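Local coordinates for UPF0098 protein CT_736 (Chlamydia trachomatis, PDB 3N08) that is of unknown function but probably binds phosphate-bearing ligands such as phospholipid headgroups, as a bacterial relative of phosphatidylethanolamine-binding proteins and Raf kinase inhibitor protein, at residues 41-45 with 69-75; 44-50 with 62-68. All blocks are in the same frame, centred on the assembly; numbering follows the deposited sequence.

Contact 1 of 2, residues 41-45 with 69-75; sequences AKSLV and YNLSPVV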
loop_
_atom_site.group_PDB
_atom_site.type_symbol
_atom_site.label_atom_id
_atom_site.label_comp_id
_atom_site.label_asym_id
_atom_site.label_seq_id
_atom_site.Cartn_x
_atom_site.Cartn_y
_atom_site.Cartn_z
ATOM N N ALA B 41 12.125 -8.930 6.832
ATOM C CA ALA B 41 11.029 -9.622 7.479
ATOM C C ALA B 41 11.293 -11.120 7.598
ATOM O O ALA B 41 11.748 -11.765 6.645
ATOM C CB ALA B 41 9.723 -9.377 6.702
ATOM N N LYS B 42 11.029 -11.662 8.773
ATOM C CA LYS B 42 11.057 -13.117 8.959
ATOM C C LYS B 42 9.675 -13.763 9.055
ATOM O O LYS B 42 9.546 -14.969 8.927
ATOM C CB LYS B 42 11.873 -13.493 10.199
ATOM C CG LYS B 42 13.330 -13.094 10.072
ATOM C CD LYS B 42 14.182 -13.640 11.197
ATOM C CE LYS B 42 15.596 -13.077 11.149
ATOM N NZ LYS B 42 16.461 -13.632 12.213
ATOM N N SER B 43 8.642 -12.943 9.252
ATOM C CA SER B 43 7.281 -13.461 9.292
ATOM C C SER B 43 6.306 -12.334 9.030
ATOM O O SER B 43 6.666 -11.151 9.139
ATOM C CB SER B 43 6.983 -14.103 10.654
ATOM O OG SER B 43 6.935 -13.146 11.710
ATOM N N LEU B 44 5.077 -12.736 8.716
ATOM C CA LEU B 44 3.951 -11.819 8.559
ATOM C C LEU B 44 2.823 -12.191 9.501
ATOM O O LEU B 44 2.624 -13.348 9.856
ATOM C CB LEU B 44 3.417 -11.856 7.122
ATOM C CG LEU B 44 4.318 -11.321 6.003
ATOM C CD1 LEU B 44 3.773 -11.679 4.618
ATOM C CD2 LEU B 44 4.465 -9.808 6.151
ATOM N N VAL B 45 2.067 -11.165 9.863
ATOM C CA VAL B 45 0.878 -11.264 10.695
ATOM C C VAL B 45 -0.297 -10.600 9.989
ATOM O O VAL B 45 -0.125 -9.546 9.358
ATOM C CB VAL B 45 1.107 -10.539 12.029
ATOM C CG1 VAL B 45 -0.149 -10.549 12.893
ATOM C CG2 VAL B 45 2.310 -11.147 12.751
ATOM N N TYR B 69 -0.727 -15.614 12.225
ATOM C CA TYR B 69 0.619 -15.139 12.442
ATOM C C TYR B 69 1.630 -16.209 12.051
ATOM O O TYR B 69 1.280 -17.366 11.822
ATOM C CB TYR B 69 0.823 -14.639 13.887
ATOM C CG TYR B 69 0.931 -15.711 14.944
ATOM C CD1 TYR B 69 -0.199 -16.217 15.573
ATOM C CD2 TYR B 69 2.176 -16.183 15.334
ATOM C CE1 TYR B 69 -0.086 -17.189 16.559
ATOM C CE2 TYR B 69 2.292 -17.141 16.302
ATOM C CZ TYR B 69 1.168 -17.629 16.911
ATOM O OH TYR B 69 1.327 -18.588 17.882
ATOM N N ASN B 70 2.896 -15.801 11.977
ATOM C CA ASN B 70 3.965 -16.658 11.504
ATOM C C ASN B 70 3.760 -17.116 10.068
ATOM O O ASN B 70 4.216 -18.184 9.684
ATOM C CB ASN B 70 4.226 -17.821 12.463
ATOM C CG ASN B 70 5.116 -17.425 13.627
ATOM O OD1 ASN B 70 5.615 -16.289 13.716
ATOM N ND2 ASN B 70 5.326 -18.365 14.531
ATOM N N LEU B 71 3.097 -16.286 9.281
ATOM C CA LEU B 71 3.083 -16.497 7.845
ATOM C C LEU B 71 4.470 -16.302 7.269
ATOM O O LEU B 71 5.229 -15.453 7.741
ATOM C CB LEU B 71 2.182 -15.478 7.192
ATOM C CG LEU B 71 0.708 -15.774 7.204
ATOM C CD1 LEU B 71 -0.046 -14.474 6.971
ATOM C CD2 LEU B 71 0.341 -16.833 6.147
ATOM N N SER B 72 4.794 -17.073 6.235
ATOM C CA SER B 72 6.028 -16.831 5.492
ATOM C C SER B 72 6.045 -15.425 4.894
ATOM O O SER B 72 5.068 -14.983 4.331
ATOM C CB SER B 72 6.168 -17.833 4.360
ATOM O OG SER B 72 7.254 -17.461 3.549
ATOM N N PRO B 73 7.189 -14.744 4.979
ATOM C CA PRO B 73 7.256 -13.403 4.399
ATOM C C PRO B 73 7.252 -13.431 2.885
ATOM O O PRO B 73 7.090 -12.347 2.296
ATOM C CB PRO B 73 8.572 -12.850 4.943
ATOM C CG PRO B 73 9.367 -14.056 5.322
ATOM C CD PRO B 73 8.381 -15.073 5.767
ATOM N N VAL B 74 7.407 -14.604 2.263
ATOM C CA VAL B 74 7.251 -14.719 0.811
ATOM C C VAL B 74 5.947 -15.393 0.407
ATOM O O VAL B 74 5.805 -15.843 -0.723
ATOM C CB VAL B 74 8.485 -15.424 0.160
ATOM C CG1 VAL B 74 9.762 -14.645 0.481
ATOM C CG2 VAL B 74 8.632 -16.876 0.607
ATOM N N VAL B 75 4.977 -15.454 1.316
ATOM C CA VAL B 75 3.750 -16.198 1.038
ATOM C C VAL B 75 3.034 -15.687 -0.218
ATOM O O VAL B 75 2.386 -16.443 -0.937
ATOM C CB VAL B 75 2.803 -16.203 2.259
ATOM C CG1 VAL B 75 2.213 -14.835 2.510
ATOM C CG2 VAL B 75 1.690 -17.246 2.072
HETATM O O HOH W 1 4.499 -13.776 13.127
#
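The N70 carboxamide reaches S43 through a water, which accepts from N70 N and donates both to N70 OD1 (2.8 Å) and to S43 OG (2.9 Å). The amide is held at OD1 by this water and at ND2 by L121 O; S43 OG has its second partner in V119 O. Of the Y69 side chain, CB meets V45 CG2, and the ring leads away to put its hydroxyl on E124 O and S122 O.

Two backbone bonds join L44 and L71 as an antiparallel hydrogen-bonded pair: L71 N donates to L44 O at 3.0 Å and L44 N to L71 O at 2.9 Å. N70 and L71 both face L44, a G1 beta bulge in which N70 takes a left-handed conformation and the strand turns its corner.

Past the corner, the puckered P73 ring meets the 41-42 backbone with its outer carbons: CD lies 3.4 Å from K42 O and CG 3.6 Å from A41 O, while CB faces the methyl of A41. The L44 side chain packs against the bend. With CG beside its own backbone N (chi1 -67°), it lays CD1 3.6 Å from S72 O and 4.1 Å from V75 CG1, over the type I turn S72-V75.

On the other side of strand 43-50 runs strand 108-117, where K42 and S43 both face L117 in a classic bulge. F34 of strand 32-35 packs on L44, L71 and V75, and L132 of helix 129-136 covers V45 and Y69.

Contact 2 of 2, residues 44-50 with 62-68; sequences LVLIVED and LWIHWIV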
loop_
_atom_site.group_PDB
_atom_site.type_symbol
_atom_site.label_atom_id
_atom_site.label_comp_id
_atom_site.label_asym_id
_atom_site.label_seq_id
_atom_site.Cartn_x
_atom_site.Cartn_y
_atom_site.Cartn_z
ATOM N N LEU B 44 5.077 -12.736 8.716
ATOM C CA LEU B 44 3.951 -11.819 8.559
ATOM C C LEU B 44 2.823 -12.191 9.501
ATOM O O LEU B 44 2.624 -13.348 9.856
ATOM C CB LEU B 44 3.417 -11.856 7.122
ATOM C CG LEU B 44 4.318 -11.321 6.003
ATOM C CD1 LEU B 44 3.773 -11.679 4.618
ATOM C CD2 LEU B 44 4.465 -9.808 6.151
ATOM N N VAL B 45 2.067 -11.165 9.863
ATOM C CA VAL B 45 0.878 -11.264 10.695
ATOM C C VAL B 45 -0.297 -10.600 9.989
ATOM O O VAL B 45 -0.125 -9.546 9.358
ATOM C CB VAL B 45 1.107 -10.539 12.029
ATOM C CG1 VAL B 45 -0.149 -10.549 12.893
ATOM C CG2 VAL B 45 2.310 -11.147 12.751
ATOM N N LEU B 46 -1.472 -11.205 10.110
ATOM C CA LEU B 46 -2.726 -10.641 9.597
ATOM C C LEU B 46 -3.765 -10.566 10.708
ATOM O O LEU B 46 -3.990 -11.552 11.396
ATOM C CB LEU B 46 -3.217 -11.514 8.443
ATOM C CG LEU B 46 -4.580 -11.119 7.864
ATOM C CD1 LEU B 46 -4.534 -9.836 7.109
ATOM C CD2 LEU B 46 -5.165 -12.210 6.985
ATOM N N ILE B 47 -4.382 -9.396 10.883
ATOM C CA ILE B 47 -5.484 -9.236 11.835
ATOM C C ILE B 47 -6.640 -8.594 11.070
ATOM O O ILE B 47 -6.458 -7.553 10.454
ATOM C CB ILE B 47 -5.088 -8.382 13.045
ATOM C CG1 ILE B 47 -3.921 -9.018 13.783
ATOM C CG2 ILE B 47 -6.296 -8.169 13.977
ATOM C CD1 ILE B 47 -3.369 -8.175 14.914
ATOM N N VAL B 48 -7.827 -9.202 11.130
ATOM C CA VAL B 48 -9.000 -8.655 10.463
ATOM C C VAL B 48 -10.025 -8.354 11.525
ATOM O O VAL B 48 -10.354 -9.213 12.354
ATOM C CB VAL B 48 -9.586 -9.643 9.445
ATOM C CG1 VAL B 48 -10.764 -9.065 8.704
ATOM C CG2 VAL B 48 -8.507 -10.120 8.479
ATOM N N GLU B 49 -10.547 -7.143 11.494
ATOM C CA GLU B 49 -11.476 -6.736 12.517
ATOM C C GLU B 49 -12.543 -5.790 12.015
ATOM O O GLU B 49 -12.389 -5.128 10.989
ATOM C CB GLU B 49 -10.736 -6.134 13.683
ATOM C CG GLU B 49 -9.932 -4.931 13.330
ATOM C CD GLU B 49 -9.017 -4.478 14.473
ATOM O OE1 GLU B 49 -8.538 -5.336 15.245
ATOM O OE2 GLU B 49 -8.788 -3.260 14.611
ATOM N N ASP B 50 -13.624 -5.714 12.804
ATOM C CA ASP B 50 -14.820 -4.916 12.501
ATOM C C ASP B 50 -15.078 -3.922 13.639
ATOM O O ASP B 50 -15.540 -4.296 14.705
ATOM C CB ASP B 50 -15.989 -5.871 12.328
ATOM C CG ASP B 50 -17.324 -5.165 12.034
ATOM O OD1 ASP B 50 -17.370 -3.936 11.859
ATOM O OD2 ASP B 50 -18.336 -5.913 11.932
ATOM N N LEU B 62 -15.311 -3.588 18.973
ATOM C CA LEU B 62 -14.368 -4.184 18.027
ATOM C C LEU B 62 -14.458 -5.691 18.039
ATOM O O LEU B 62 -14.188 -6.319 19.048
ATOM C CB LEU B 62 -12.942 -3.743 18.364
ATOM C CG LEU B 62 -11.862 -3.998 17.298
ATOM C CD1 LEU B 62 -12.192 -3.268 15.990
ATOM C CD2 LEU B 62 -10.488 -3.542 17.792
ATOM N N TRP B 63 -14.829 -6.260 16.900
ATOM C CA TRP B 63 -14.917 -7.711 16.752
ATOM C C TRP B 63 -13.817 -8.236 15.821
ATOM O O TRP B 63 -13.710 -7.782 14.669
ATOM C CB TRP B 63 -16.287 -8.085 16.200
ATOM C CG TRP B 63 -16.646 -9.518 16.430
ATOM C CD1 TRP B 63 -16.302 -10.596 15.673
ATOM C CD2 TRP B 63 -17.449 -10.006 17.499
ATOM N NE1 TRP B 63 -16.824 -11.750 16.236
ATOM C CE2 TRP B 63 -17.550 -11.400 17.347
ATOM C CE3 TRP B 63 -18.101 -9.390 18.572
ATOM C CZ2 TRP B 63 -18.264 -12.195 18.239
ATOM C CZ3 TRP B 63 -18.803 -10.174 19.454
ATOM C CH2 TRP B 63 -18.886 -11.566 19.279
ATOM N N ILE B 64 -13.003 -9.149 16.326
ATOM C CA ILE B 64 -11.911 -9.729 15.541
ATOM C C ILE B 64 -12.445 -10.908 14.749
ATOM O O ILE B 64 -13.020 -11.859 15.320
ATOM C CB ILE B 64 -10.766 -10.204 16.463
ATOM C CG1 ILE B 64 -10.214 -9.069 17.321
ATOM C CG2 ILE B 64 -9.681 -10.858 15.624
ATOM C CD1 ILE B 64 -9.985 -7.771 16.632
ATOM N N HIS B 65 -12.302 -10.814 13.440
ATOM C CA HIS B 65 -12.775 -11.834 12.529
ATOM C C HIS B 65 -11.723 -12.869 12.122
ATOM O O HIS B 65 -12.084 -13.944 11.702
ATOM C CB HIS B 65 -13.405 -11.182 11.278
ATOM C CG HIS B 65 -14.772 -10.640 11.531
ATOM N ND1 HIS B 65 -15.914 -11.292 11.127
ATOM C CD2 HIS B 65 -15.191 -9.586 12.270
ATOM C CE1 HIS B 65 -16.980 -10.633 11.547
ATOM N NE2 HIS B 65 -16.566 -9.593 12.244
ATOM N N TRP B 66 -10.444 -12.529 12.215
ATOM C CA TRP B 66 -9.393 -13.451 11.792
ATOM C C TRP B 66 -8.065 -12.997 12.361
ATOM O O TRP B 66 -7.724 -11.817 12.267
ATOM C CB TRP B 66 -9.305 -13.487 10.261
ATOM C CG TRP B 66 -8.720 -14.739 9.653
ATOM C CD1 TRP B 66 -8.450 -15.915 10.274
ATOM C CD2 TRP B 66 -8.386 -14.918 8.270
ATOM N NE1 TRP B 66 -7.946 -16.827 9.348
ATOM C CE2 TRP B 66 -7.905 -16.234 8.119
ATOM C CE3 TRP B 66 -8.444 -14.086 7.151
ATOM C CZ2 TRP B 66 -7.470 -16.742 6.877
ATOM C CZ3 TRP B 66 -8.027 -14.594 5.918
ATOM C CH2 TRP B 66 -7.546 -15.906 5.796
ATOM N N ILE B 67 -7.294 -13.954 12.871
ATOM C CA ILE B 67 -5.914 -13.757 13.238
ATOM C C ILE B 67 -5.076 -14.853 12.594
ATOM O O ILE B 67 -5.358 -16.054 12.766
ATOM C CB ILE B 67 -5.752 -13.842 14.765
ATOM C CG1 ILE B 67 -6.445 -12.648 15.433
ATOM C CG2 ILE B 67 -4.269 -13.914 15.153
ATOM C CD1 ILE B 67 -6.321 -12.632 16.950
ATOM N N VAL B 68 -4.004 -14.420 11.945
ATOM C CA VAL B 68 -3.013 -15.345 11.400
ATOM C C VAL B 68 -1.635 -14.784 11.723
ATOM O O VAL B 68 -1.383 -13.614 11.514
ATOM C CB VAL B 68 -3.124 -15.499 9.874
ATOM C CG1 VAL B 68 -2.119 -16.518 9.362
ATOM C CG2 VAL B 68 -4.530 -15.913 9.476
HETATM O O HOH W 2 -18.240 -7.989 13.637
#
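L46 and V68 open the antiparallel pairing of two neighbouring strands in the large sheet of the PEBP fold, their directions 151° apart. Backbone bonds come first. L46 and V68 bond both ways, V48 N donates to W66 O, and D50 and W63 close the ladder with another two bonds. Between them the register slips by one: V48 O takes H65 N at 2.7 Å and, weakly, W66 N at 3.3 Å, so H65 and W66 share one partner in a classic beta bulge. The bulge turns the H65 ring to the same side as D50.

Apolar packing gathers at the W66 indole. L46 CD2 meets W66 CE3 obliquely at 3.8 Å, V48 CG2 sits 3.9 Å from W66 CB, and V68 CG2 of W66's own strand lies over one indole face, toward the rim. W66 NE1 bonds to Q88 OE1.

The E49 carboxylate, by contrast, sits among hydrocarbon. E49 CG stands between its backbone N and carbonyl carbon (chi1 60°), sending the extended chain across L62 and alongside I64, whose CD1 presses to 3.2 Å from E49 OE1. Its charge is met by a salt bridge from OE1 to K129 of helix 129-136.

D50 and H65 run side by side, carboxylate and imidazole planes 42° apart. They touch through D50 CB, 3.8 Å from H65 NE2, and one water joins their polar ends; D50 OD2 also bonds to H108 ND1, and H65 ND1 to C99 O. That water, in the plane of the imidazole at its edge, lies 2.7 Å from H65 NE2 and donates to D50 OD2 at 2.7 Å.

How the contacts relate
Contacts 1 and 2 are successive lengths of one strand pair, 43-50 against 63-71, and share L44 and V45; their centres are 15 Å apart. Each carries a bulge on the second strand, but with different results: the one in contact 1 ends the pairing at the sheet's corner, the one in contact 2 shifts it within the buried middle. From L44 CA to D50 CA the first strand spans 20.4 Å. At the far end D50, bonded to H108 and sharing a water with H65, forms a grouping consistent with the anion-binding pocket of PEBP relatives; contact 1 closes the opposite end, well away from it. Helix 129-136 covers parts of both.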